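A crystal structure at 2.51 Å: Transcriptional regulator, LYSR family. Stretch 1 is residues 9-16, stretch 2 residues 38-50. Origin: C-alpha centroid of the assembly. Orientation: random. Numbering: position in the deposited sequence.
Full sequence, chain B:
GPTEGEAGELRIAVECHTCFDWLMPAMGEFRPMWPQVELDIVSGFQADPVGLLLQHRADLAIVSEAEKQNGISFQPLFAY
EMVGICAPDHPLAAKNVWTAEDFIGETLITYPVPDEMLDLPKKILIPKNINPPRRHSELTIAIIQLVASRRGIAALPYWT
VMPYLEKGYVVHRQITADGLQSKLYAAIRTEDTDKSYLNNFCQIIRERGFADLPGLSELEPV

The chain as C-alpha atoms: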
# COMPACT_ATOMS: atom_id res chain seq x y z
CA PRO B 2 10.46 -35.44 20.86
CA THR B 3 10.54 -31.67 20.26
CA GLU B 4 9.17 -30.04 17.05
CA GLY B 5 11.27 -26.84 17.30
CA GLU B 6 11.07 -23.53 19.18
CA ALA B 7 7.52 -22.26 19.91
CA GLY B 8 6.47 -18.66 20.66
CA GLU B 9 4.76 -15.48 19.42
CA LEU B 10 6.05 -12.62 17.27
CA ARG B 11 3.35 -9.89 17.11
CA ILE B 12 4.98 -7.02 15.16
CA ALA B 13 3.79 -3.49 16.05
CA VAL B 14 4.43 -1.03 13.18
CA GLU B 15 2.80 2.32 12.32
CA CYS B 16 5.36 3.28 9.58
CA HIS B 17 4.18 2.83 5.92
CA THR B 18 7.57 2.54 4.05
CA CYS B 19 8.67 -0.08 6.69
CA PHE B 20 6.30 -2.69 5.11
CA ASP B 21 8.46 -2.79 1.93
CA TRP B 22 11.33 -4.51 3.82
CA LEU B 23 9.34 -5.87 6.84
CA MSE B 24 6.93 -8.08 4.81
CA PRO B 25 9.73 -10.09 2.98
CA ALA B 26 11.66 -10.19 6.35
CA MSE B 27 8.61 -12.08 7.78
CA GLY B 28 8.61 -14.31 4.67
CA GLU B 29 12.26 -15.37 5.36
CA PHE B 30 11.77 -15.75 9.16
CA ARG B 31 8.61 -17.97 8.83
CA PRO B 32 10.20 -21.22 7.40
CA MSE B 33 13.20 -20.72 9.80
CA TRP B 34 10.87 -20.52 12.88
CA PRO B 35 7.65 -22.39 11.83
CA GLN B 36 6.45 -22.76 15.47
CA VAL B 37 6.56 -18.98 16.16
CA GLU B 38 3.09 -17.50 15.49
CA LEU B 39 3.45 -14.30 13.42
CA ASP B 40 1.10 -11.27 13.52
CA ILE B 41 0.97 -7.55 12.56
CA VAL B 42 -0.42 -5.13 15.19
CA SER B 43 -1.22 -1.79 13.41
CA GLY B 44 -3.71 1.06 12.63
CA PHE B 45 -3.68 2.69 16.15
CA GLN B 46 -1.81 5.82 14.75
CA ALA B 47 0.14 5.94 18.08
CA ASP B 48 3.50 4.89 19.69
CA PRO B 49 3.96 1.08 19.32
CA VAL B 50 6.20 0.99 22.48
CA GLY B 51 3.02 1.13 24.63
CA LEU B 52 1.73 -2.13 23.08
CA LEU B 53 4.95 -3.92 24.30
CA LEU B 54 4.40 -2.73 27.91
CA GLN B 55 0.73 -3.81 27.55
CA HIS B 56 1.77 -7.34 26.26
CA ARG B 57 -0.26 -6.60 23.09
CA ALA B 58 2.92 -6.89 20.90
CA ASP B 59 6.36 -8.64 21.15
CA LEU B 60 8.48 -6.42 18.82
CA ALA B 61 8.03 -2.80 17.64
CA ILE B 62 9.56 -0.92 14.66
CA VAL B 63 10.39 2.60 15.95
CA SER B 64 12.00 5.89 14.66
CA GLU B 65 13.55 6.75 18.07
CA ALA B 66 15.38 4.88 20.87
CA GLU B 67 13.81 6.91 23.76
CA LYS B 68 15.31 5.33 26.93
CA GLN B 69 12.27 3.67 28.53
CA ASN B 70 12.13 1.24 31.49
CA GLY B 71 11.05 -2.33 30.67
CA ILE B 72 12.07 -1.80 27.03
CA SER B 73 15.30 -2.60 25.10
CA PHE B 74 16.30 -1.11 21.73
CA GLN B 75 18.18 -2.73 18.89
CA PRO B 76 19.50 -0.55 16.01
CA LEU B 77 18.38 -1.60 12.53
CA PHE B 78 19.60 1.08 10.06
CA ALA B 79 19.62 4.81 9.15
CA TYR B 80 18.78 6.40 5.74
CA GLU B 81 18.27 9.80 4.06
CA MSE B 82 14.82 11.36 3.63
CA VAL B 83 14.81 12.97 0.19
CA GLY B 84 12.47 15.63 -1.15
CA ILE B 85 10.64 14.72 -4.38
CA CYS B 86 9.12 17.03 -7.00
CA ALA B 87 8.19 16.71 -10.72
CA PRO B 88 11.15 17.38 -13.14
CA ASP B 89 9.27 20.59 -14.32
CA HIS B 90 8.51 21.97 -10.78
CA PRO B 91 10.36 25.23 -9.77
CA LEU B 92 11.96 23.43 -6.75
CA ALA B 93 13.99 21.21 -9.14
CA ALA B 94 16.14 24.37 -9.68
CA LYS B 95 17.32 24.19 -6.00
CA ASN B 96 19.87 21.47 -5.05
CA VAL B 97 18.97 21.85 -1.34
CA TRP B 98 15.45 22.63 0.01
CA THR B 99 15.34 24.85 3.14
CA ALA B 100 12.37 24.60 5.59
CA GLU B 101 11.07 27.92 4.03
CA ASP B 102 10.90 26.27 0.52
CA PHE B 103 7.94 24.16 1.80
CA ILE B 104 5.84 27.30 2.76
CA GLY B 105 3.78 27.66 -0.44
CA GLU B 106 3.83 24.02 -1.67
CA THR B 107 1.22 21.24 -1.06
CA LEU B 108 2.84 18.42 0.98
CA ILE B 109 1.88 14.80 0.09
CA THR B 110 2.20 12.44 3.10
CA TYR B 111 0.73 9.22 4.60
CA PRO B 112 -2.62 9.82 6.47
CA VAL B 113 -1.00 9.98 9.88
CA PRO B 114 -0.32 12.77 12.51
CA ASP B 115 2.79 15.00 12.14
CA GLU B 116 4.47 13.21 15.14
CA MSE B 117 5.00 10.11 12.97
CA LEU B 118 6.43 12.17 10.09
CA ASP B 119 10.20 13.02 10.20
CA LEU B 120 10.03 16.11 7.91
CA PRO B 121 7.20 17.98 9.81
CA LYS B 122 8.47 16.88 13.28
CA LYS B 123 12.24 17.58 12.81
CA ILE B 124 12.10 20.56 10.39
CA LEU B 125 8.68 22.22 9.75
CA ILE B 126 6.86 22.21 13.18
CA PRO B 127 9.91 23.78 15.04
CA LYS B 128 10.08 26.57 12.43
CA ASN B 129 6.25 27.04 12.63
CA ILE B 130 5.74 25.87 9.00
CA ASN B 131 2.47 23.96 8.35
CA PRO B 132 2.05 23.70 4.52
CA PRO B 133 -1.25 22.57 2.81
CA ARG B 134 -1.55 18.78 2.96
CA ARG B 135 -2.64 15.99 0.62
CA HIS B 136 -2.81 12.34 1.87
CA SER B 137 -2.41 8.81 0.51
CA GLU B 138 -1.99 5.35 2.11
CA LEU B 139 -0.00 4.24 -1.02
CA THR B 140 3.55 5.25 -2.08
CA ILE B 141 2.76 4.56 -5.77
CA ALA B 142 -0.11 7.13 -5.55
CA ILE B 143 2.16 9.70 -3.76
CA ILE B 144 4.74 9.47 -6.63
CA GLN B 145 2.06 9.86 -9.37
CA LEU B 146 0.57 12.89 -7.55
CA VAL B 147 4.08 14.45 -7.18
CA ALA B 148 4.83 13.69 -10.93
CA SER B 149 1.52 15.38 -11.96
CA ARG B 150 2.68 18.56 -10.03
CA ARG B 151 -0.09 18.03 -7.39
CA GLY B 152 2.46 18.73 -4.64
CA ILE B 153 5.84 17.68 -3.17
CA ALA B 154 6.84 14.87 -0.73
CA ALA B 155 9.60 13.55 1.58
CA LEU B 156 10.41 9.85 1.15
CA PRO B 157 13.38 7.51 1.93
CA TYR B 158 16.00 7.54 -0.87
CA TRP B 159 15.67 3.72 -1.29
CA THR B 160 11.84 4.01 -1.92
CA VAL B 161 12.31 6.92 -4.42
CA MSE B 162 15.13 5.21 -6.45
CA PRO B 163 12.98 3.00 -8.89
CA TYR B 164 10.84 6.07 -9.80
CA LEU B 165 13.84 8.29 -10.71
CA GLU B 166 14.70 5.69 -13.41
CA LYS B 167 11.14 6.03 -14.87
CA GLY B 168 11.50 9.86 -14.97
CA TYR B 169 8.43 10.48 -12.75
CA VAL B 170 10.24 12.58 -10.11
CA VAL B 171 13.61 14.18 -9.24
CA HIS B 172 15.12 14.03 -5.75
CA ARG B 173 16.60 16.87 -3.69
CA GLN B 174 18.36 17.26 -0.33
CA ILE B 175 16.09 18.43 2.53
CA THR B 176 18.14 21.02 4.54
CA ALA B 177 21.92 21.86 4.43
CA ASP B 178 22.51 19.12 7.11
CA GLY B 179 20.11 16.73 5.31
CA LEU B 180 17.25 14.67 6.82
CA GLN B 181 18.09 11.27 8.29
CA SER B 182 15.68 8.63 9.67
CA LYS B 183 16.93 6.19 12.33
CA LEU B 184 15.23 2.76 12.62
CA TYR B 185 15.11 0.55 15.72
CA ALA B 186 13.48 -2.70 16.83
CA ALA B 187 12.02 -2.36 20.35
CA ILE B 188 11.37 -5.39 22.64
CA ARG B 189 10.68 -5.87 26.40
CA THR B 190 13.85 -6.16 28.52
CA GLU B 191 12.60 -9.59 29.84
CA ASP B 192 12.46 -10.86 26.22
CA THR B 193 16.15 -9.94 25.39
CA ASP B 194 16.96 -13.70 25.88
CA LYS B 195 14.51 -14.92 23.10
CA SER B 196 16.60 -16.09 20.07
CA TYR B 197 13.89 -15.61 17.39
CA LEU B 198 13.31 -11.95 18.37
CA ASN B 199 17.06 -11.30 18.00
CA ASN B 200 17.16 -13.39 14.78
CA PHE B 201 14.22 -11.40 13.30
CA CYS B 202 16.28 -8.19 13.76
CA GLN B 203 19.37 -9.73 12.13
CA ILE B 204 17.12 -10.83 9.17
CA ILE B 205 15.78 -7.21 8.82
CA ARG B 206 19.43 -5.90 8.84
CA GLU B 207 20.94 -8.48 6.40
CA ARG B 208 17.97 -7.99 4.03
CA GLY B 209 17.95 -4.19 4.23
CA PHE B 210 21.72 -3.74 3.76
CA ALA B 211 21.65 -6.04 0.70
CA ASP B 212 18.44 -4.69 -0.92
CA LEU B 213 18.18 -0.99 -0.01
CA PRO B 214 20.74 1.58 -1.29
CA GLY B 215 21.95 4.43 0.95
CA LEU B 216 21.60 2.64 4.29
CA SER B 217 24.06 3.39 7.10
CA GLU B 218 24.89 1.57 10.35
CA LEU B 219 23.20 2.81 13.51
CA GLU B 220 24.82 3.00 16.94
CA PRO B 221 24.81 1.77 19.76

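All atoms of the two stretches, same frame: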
# COMPACT_ATOMS: atom_id res chain seq x y z
N GLU B 9 5.60 -16.47 20.07
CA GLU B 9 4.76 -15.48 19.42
C GLU B 9 5.57 -14.27 19.02
O GLU B 9 6.31 -13.72 19.85
CB GLU B 9 3.65 -15.01 20.38
CG GLU B 9 2.33 -15.73 20.26
CD GLU B 9 1.42 -15.52 21.46
OE1 GLU B 9 0.98 -14.37 21.68
OE2 GLU B 9 1.17 -16.51 22.19
N LEU B 10 5.41 -13.83 17.75
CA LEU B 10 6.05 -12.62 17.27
C LEU B 10 4.98 -11.71 16.64
O LEU B 10 4.68 -11.82 15.46
CB LEU B 10 7.23 -12.92 16.33
CG LEU B 10 7.99 -11.76 15.65
CD1 LEU B 10 8.29 -10.60 16.61
CD2 LEU B 10 9.28 -12.26 15.03
N ARG B 11 4.36 -10.88 17.50
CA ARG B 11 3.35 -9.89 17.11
C ARG B 11 4.13 -8.60 16.87
O ARG B 11 4.72 -8.04 17.80
CB ARG B 11 2.27 -9.73 18.21
CG ARG B 11 1.50 -11.02 18.53
CD ARG B 11 0.73 -10.95 19.84
NE ARG B 11 1.61 -10.85 21.01
CZ ARG B 11 1.21 -10.53 22.24
NH1 ARG B 11 -0.08 -10.31 22.48
NH2 ARG B 11 2.08 -10.43 23.23
N ILE B 12 4.23 -8.20 15.59
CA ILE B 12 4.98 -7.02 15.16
C ILE B 12 4.11 -5.77 15.15
O ILE B 12 3.14 -5.71 14.40
CB ILE B 12 5.74 -7.25 13.81
CG1 ILE B 12 6.70 -8.47 13.89
CG2 ILE B 12 6.52 -6.00 13.42
CD1 ILE B 12 6.66 -9.36 12.72
N ALA B 13 4.47 -4.78 15.98
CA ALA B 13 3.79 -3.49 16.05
C ALA B 13 4.55 -2.50 15.18
O ALA B 13 5.76 -2.28 15.37
CB ALA B 13 3.71 -3.01 17.49
N VAL B 14 3.86 -1.95 14.16
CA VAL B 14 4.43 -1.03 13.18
C VAL B 14 3.38 -0.04 12.69
O VAL B 14 2.31 -0.44 12.25
CB VAL B 14 5.18 -1.78 12.03
CG1 VAL B 14 4.29 -2.83 11.35
CG2 VAL B 14 5.80 -0.82 11.00
N GLU B 15 3.69 1.26 12.78
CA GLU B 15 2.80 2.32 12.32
C GLU B 15 3.38 3.06 11.10
O GLU B 15 2.71 3.93 10.54
CB GLU B 15 2.45 3.30 13.45
CG GLU B 15 1.57 2.73 14.56
CD GLU B 15 0.25 2.08 14.15
OE1 GLU B 15 -0.48 2.65 13.32
OE2 GLU B 15 -0.05 1.00 14.71
N CYS B 16 4.61 2.68 10.68
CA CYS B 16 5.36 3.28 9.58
C CYS B 16 5.05 2.56 8.26
O CYS B 16 5.21 1.34 8.17
CB CYS B 16 6.85 3.29 9.92
SG CYS B 16 7.99 3.10 8.51
N GLU B 38 4.29 -18.08 16.09
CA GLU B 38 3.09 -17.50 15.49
C GLU B 38 3.32 -16.02 15.17
O GLU B 38 3.63 -15.24 16.06
CB GLU B 38 1.87 -17.68 16.41
CG GLU B 38 1.36 -19.11 16.45
CD GLU B 38 0.16 -19.32 17.36
OE1 GLU B 38 0.32 -19.27 18.60
OE2 GLU B 38 -0.95 -19.58 16.82
N LEU B 39 3.23 -15.66 13.90
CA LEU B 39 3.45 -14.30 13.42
C LEU B 39 2.15 -13.50 13.32
O LEU B 39 1.10 -14.06 13.01
CB LEU B 39 4.18 -14.31 12.06
CG LEU B 39 5.69 -14.62 12.07
CD1 LEU B 39 6.16 -15.00 10.68
CD2 LEU B 39 6.51 -13.44 12.58
N ASP B 40 2.23 -12.20 13.59
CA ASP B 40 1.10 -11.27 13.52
C ASP B 40 1.58 -9.84 13.33
O ASP B 40 2.73 -9.54 13.65
CB ASP B 40 0.22 -11.37 14.79
CG ASP B 40 -1.24 -10.97 14.58
OD1 ASP B 40 -1.64 -10.76 13.42
OD2 ASP B 40 -1.98 -10.92 15.58
N ILE B 41 0.71 -8.98 12.77
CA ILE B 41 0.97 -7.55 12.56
C ILE B 41 -0.05 -6.80 13.38
O ILE B 41 -1.25 -7.02 13.20
CB ILE B 41 0.98 -7.12 11.06
CG1 ILE B 41 2.01 -7.94 10.23
CG2 ILE B 41 1.23 -5.60 10.93
CD1 ILE B 41 1.65 -8.17 8.81
N VAL B 42 0.42 -5.95 14.32
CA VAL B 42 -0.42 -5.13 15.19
C VAL B 42 -0.26 -3.67 14.71
O VAL B 42 0.77 -3.04 14.98
CB VAL B 42 -0.06 -5.32 16.70
CG1 VAL B 42 -1.11 -4.68 17.60
CG2 VAL B 42 0.11 -6.80 17.05
N SER B 43 -1.27 -3.14 14.00
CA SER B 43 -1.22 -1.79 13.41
C SER B 43 -2.55 -0.99 13.45
O SER B 43 -3.51 -1.42 14.10
CB SER B 43 -0.68 -1.86 11.98
OG SER B 43 -1.47 -2.71 11.15
N GLY B 44 -2.56 0.17 12.78
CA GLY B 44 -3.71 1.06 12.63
C GLY B 44 -3.93 2.11 13.70
O GLY B 44 -4.49 3.18 13.40
N PHE B 45 -3.52 1.83 14.96
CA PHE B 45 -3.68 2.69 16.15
C PHE B 45 -3.27 4.17 16.00
O PHE B 45 -3.80 5.01 16.74
CB PHE B 45 -3.00 2.06 17.38
CG PHE B 45 -3.51 0.68 17.74
CD1 PHE B 45 -4.62 0.52 18.54
CD2 PHE B 45 -2.86 -0.46 17.27
CE1 PHE B 45 -5.09 -0.76 18.87
CE2 PHE B 45 -3.33 -1.73 17.58
CZ PHE B 45 -4.44 -1.88 18.39
N GLN B 46 -2.35 4.47 15.04
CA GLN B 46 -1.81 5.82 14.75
C GLN B 46 -1.16 6.44 16.01
O GLN B 46 -1.23 7.66 16.22
CB GLN B 46 -2.86 6.74 14.10
CG GLN B 46 -3.14 6.42 12.64
CD GLN B 46 -4.45 6.98 12.15
OE1 GLN B 46 -5.02 7.93 12.71
NE2 GLN B 46 -4.97 6.42 11.07
N ALA B 47 -0.53 5.58 16.83
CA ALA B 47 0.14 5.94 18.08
C ALA B 47 1.39 5.09 18.32
O ALA B 47 1.57 4.06 17.66
CB ALA B 47 -0.84 5.78 19.24
N ASP B 48 2.25 5.53 19.27
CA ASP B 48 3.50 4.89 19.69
C ASP B 48 3.36 3.37 19.90
O ASP B 48 2.61 2.96 20.80
CB ASP B 48 4.05 5.57 20.97
CG ASP B 48 5.50 5.28 21.35
OD1 ASP B 48 6.16 4.48 20.64
OD2 ASP B 48 5.97 5.86 22.35
N PRO B 49 4.07 2.53 19.10
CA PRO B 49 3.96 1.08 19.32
C PRO B 49 4.68 0.53 20.56
O PRO B 49 4.51 -0.65 20.87
CB PRO B 49 4.49 0.48 18.01
CG PRO B 49 5.41 1.49 17.45
CD PRO B 49 4.98 2.84 17.97
N VAL B 50 5.47 1.37 21.26
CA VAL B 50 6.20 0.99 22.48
C VAL B 50 5.21 0.63 23.61
O VAL B 50 5.46 -0.30 24.39
CB VAL B 50 7.25 2.06 22.88
CG1 VAL B 50 7.86 1.79 24.26
CG2 VAL B 50 8.36 2.17 21.84

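Residues 38-42 run beside 9-13 as a parallel pair of strands, their axes inclined by 19°, and backbone hydrogen bonds, donated from both stretches, link Leu10, Ile12 and Val14 to Glu38, Asp40 and Val42. Glu38 opens the ladder: its O accepts from Leu10 N at 2.8 Å, nearly linearly. Its side chain lies on the same face as that of Glu9, CB 4.3 Å from Glu9 CG; both residues are exposed, as suits acids, and Glu9 OE1 also forms a long salt bridge with Arg11 NE at 3.6 Å.

Leu39 turns to the other, buried face, where branched aliphatic chains pack well; its CD2 lies 3.8 Å from Leu10 CG and 4.1 Å from Ile12 CD1. Asp40 bonds through its backbone on both sides of the residue, Asp40 N to Leu10 O (3.1 Å) and Ile12 N to Asp40 O (2.8 Å). Its CB lies 4.0 Å from Arg11 CG, but the guanidinium leads away to partners elsewhere in the structure. Ile41 returns to the buried face, its CG2 4.1 Å from Val14 CG1.

Val42 N donates to Ile12 O at 2.7 Å, whereas the bond from Val14 N to Val42 O, at 3.4 Å, is weak: the ladder is loosening. On this face Val42 CG2 packs 3.8 Å from Arg11 CB, using the aliphatic base of a charged side chain.

Farther on, the chain curls around the Glu15 carboxylate. Ser43 CB approaches Val14 O to 3.3 Å, and Gly44 adopts a positive phi that favours glycine. The Phe45 ring presents its edge to Glu15 OE2, and Gln46 N donates to Glu15 OE1 at 3.1 Å, so a backbone amide helps satisfy the acid. Ala47 O lies 3.4 Å from Glu15 CG. Asp48 caps the coming helix, its OD1 accepting from Val50 N at 3.2 Å. Between them, Pro49 sets CB 3.6 Å from Ala13 CB, a close apolar contact with a small side chain.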